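Local coordinates for protein thiol-activated cytolysin (Desulfobulbus propionicus, PDB 6NAL) that probably forms pores in target membranes as a cholesterol-dependent-cytolysin-like toxin, assembling from monomers, at residues D210-S215 with V339-G344. Sequence-based numbering, arbitrary orientation.
Sequences DIFAES and VFLKDG
L341 reaches across to I211 and F212 with a single methyl, CD2, and shows how one leucine branch can join a loop to the end of a strand in the membrane-attack-complex/perforin-like fold of the cholesterol-dependent cytolysins. The loop, 210-215, leads from strand 187-202 toward helix 218-224; 339-344 begins on the last two residues of strand 332-340 and runs on into a loop, where G344 N hydrogen-bonds back to F340 O and closes a five-residue alpha-turn. The backbones stay well apart, with I211 CA 9.3 Å from L341 CA, and no hydrogen bond spans the gap. With CG opposite the backbone N (chi1 176°) and CD1 turned aside (chi2 58°), CD2 of L341 lies anti to CA and becomes the outermost methyl facing the other segment. There CD2 lies 4.0 Å from I211 CG2, the two side chains meeting at a slant. F212 comes from the opposite direction and brings the far end of its ring obliquely to the same methyl. Within the loop, I211 CG2 sits over the centre of the F212 ring, 3.4 Å above its plane, backing the aromatic group on one face. With CG1 opposite the backbone N (chi1 -172°), CG2 of I211 falls between that N and the carbonyl carbon, where it meets both ring and leucine. L76 touches both I211 and F212, and I7 packs on F212; all three contacting residues are buried. R204 NH1 hydrogen-bonds to L341 O, and R4 NH2 to F212 O. The shortest approach between the two segments is F212 CZ to L341 CD2, 3.9 Å.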
loop_
_atom_site.group_PDB
_atom_site.type_symbol
_atom_site.label_atom_id
_atom_site.label_comp_id
_atom_site.label_asym_id
_atom_site.label_seq_id
_atom_site.Cartn_x
_atom_site.Cartn_y
_atom_site.Cartn_z
ATOM N N ASP A 210 32.510 -46.337 16.689
ATOM C CA ASP A 210 32.280 -46.757 18.078
ATOM C C ASP A 210 30.800 -46.848 18.472
ATOM O O ASP A 210 30.478 -47.460 19.496
ATOM C CB ASP A 210 32.965 -45.804 19.080
ATOM C CG ASP A 210 34.494 -45.711 18.893
ATOM O OD1 ASP A 210 35.038 -46.225 17.874
ATOM O OD2 ASP A 210 35.150 -45.109 19.780
ATOM N N ILE A 211 29.893 -46.224 17.718
ATOM C CA ILE A 211 28.466 -46.390 17.977
ATOM C C ILE A 211 27.984 -47.795 17.653
ATOM O O ILE A 211 26.948 -48.224 18.191
ATOM C CB ILE A 211 27.654 -45.359 17.174
ATOM C CG1 ILE A 211 26.184 -45.369 17.569
ATOM C CG2 ILE A 211 27.751 -45.607 15.645
ATOM C CD1 ILE A 211 25.856 -44.474 18.718
ATOM N N PHE A 212 28.695 -48.527 16.797
ATOM C CA PHE A 212 28.226 -49.851 16.423
ATOM C C PHE A 212 28.818 -50.943 17.322
ATOM O O PHE A 212 29.928 -50.832 17.847
ATOM C CB PHE A 212 28.552 -50.097 14.958
ATOM C CG PHE A 212 27.942 -49.074 14.035
ATOM C CD1 PHE A 212 26.576 -49.038 13.835
ATOM C CD2 PHE A 212 28.740 -48.134 13.392
ATOM C CE1 PHE A 212 26.006 -48.094 12.974
ATOM C CE2 PHE A 212 28.193 -47.177 12.531
ATOM C CZ PHE A 212 26.824 -47.168 12.302
ATOM N N ALA A 213 28.027 -51.983 17.543
ATOM C CA ALA A 213 28.569 -53.202 18.146
ATOM C C ALA A 213 29.685 -53.784 17.279
ATOM O O ALA A 213 29.710 -53.626 16.045
ATOM C CB ALA A 213 27.458 -54.240 18.335
ATOM N N GLU A 214 30.603 -54.493 17.941
ATOM C CA GLU A 214 31.761 -55.052 17.248
ATOM C C GLU A 214 31.363 -56.020 16.146
ATOM O O GLU A 214 32.104 -56.165 15.166
ATOM C CB GLU A 214 32.673 -55.755 18.244
ATOM C CG GLU A 214 33.693 -54.834 18.912
ATOM C CD GLU A 214 34.653 -55.582 19.822
ATOM O OE1 GLU A 214 34.261 -55.864 20.981
ATOM O OE2 GLU A 214 35.789 -55.883 19.376
ATOM N N SER A 215 30.192 -56.659 16.273
ATOM C CA SER A 215 29.714 -57.588 15.254
ATOM C C SER A 215 29.236 -56.917 13.975
ATOM O O SER A 215 29.140 -57.600 12.948
ATOM C CB SER A 215 28.558 -58.424 15.791
ATOM O OG SER A 215 27.655 -57.647 16.557
ATOM N N VAL A 339 22.491 -34.801 13.671
ATOM C CA VAL A 339 23.826 -34.494 13.202
ATOM C C VAL A 339 24.264 -35.655 12.287
ATOM O O VAL A 339 23.758 -36.778 12.401
ATOM C CB VAL A 339 24.676 -34.261 14.471
ATOM C CG1 VAL A 339 25.212 -35.582 15.048
ATOM C CG2 VAL A 339 25.724 -33.199 14.246
ATOM N N PHE A 340 25.105 -35.358 11.291
ATOM C CA PHE A 340 25.657 -36.407 10.439
ATOM C C PHE A 340 26.638 -37.260 11.248
ATOM O O PHE A 340 27.437 -36.741 12.036
ATOM C CB PHE A 340 26.343 -35.817 9.204
ATOM C CG PHE A 340 25.371 -35.277 8.192
ATOM C CD1 PHE A 340 24.688 -36.139 7.334
ATOM C CD2 PHE A 340 25.141 -33.917 8.104
ATOM C CE1 PHE A 340 23.766 -35.646 6.393
ATOM C CE2 PHE A 340 24.226 -33.401 7.183
ATOM C CZ PHE A 340 23.523 -34.256 6.326
ATOM N N LEU A 341 26.574 -38.585 11.070
ATOM C CA LEU A 341 27.374 -39.443 11.941
ATOM C C LEU A 341 28.848 -39.365 11.587
ATOM O O LEU A 341 29.700 -39.365 12.481
ATOM C CB LEU A 341 26.872 -40.878 11.869
ATOM C CG LEU A 341 27.681 -41.915 12.653
ATOM C CD1 LEU A 341 27.784 -41.588 14.145
ATOM C CD2 LEU A 341 27.082 -43.301 12.424
ATOM N N LYS A 342 29.157 -39.243 10.299
ATOM C CA LYS A 342 30.540 -39.221 9.815
ATOM C C LYS A 342 31.440 -38.220 10.568
ATOM O O LYS A 342 32.543 -38.561 11.011
ATOM C CB LYS A 342 30.541 -38.851 8.349
ATOM C CG LYS A 342 31.963 -38.526 7.721
ATOM C CD LYS A 342 31.838 -37.871 6.335
ATOM C CE LYS A 342 33.238 -37.477 5.805
ATOM N NZ LYS A 342 33.230 -36.916 4.384
ATOM N N ASP A 343 30.952 -37.006 10.815
ATOM C CA ASP A 343 31.799 -35.921 11.346
ATOM C C ASP A 343 31.120 -35.083 12.419
ATOM O O ASP A 343 31.810 -34.328 13.104
ATOM C CB ASP A 343 32.267 -34.988 10.207
ATOM C CG ASP A 343 31.142 -34.653 9.164
ATOM O OD1 ASP A 343 29.918 -34.770 9.459
ATOM O OD2 ASP A 343 31.519 -34.248 8.021
ATOM N N GLY A 344 29.799 -35.185 12.585
ATOM C CA GLY A 344 29.110 -34.416 13.604
ATOM C C GLY A 344 28.597 -33.064 13.157
ATOM O O GLY A 344 28.238 -32.240 14.005
#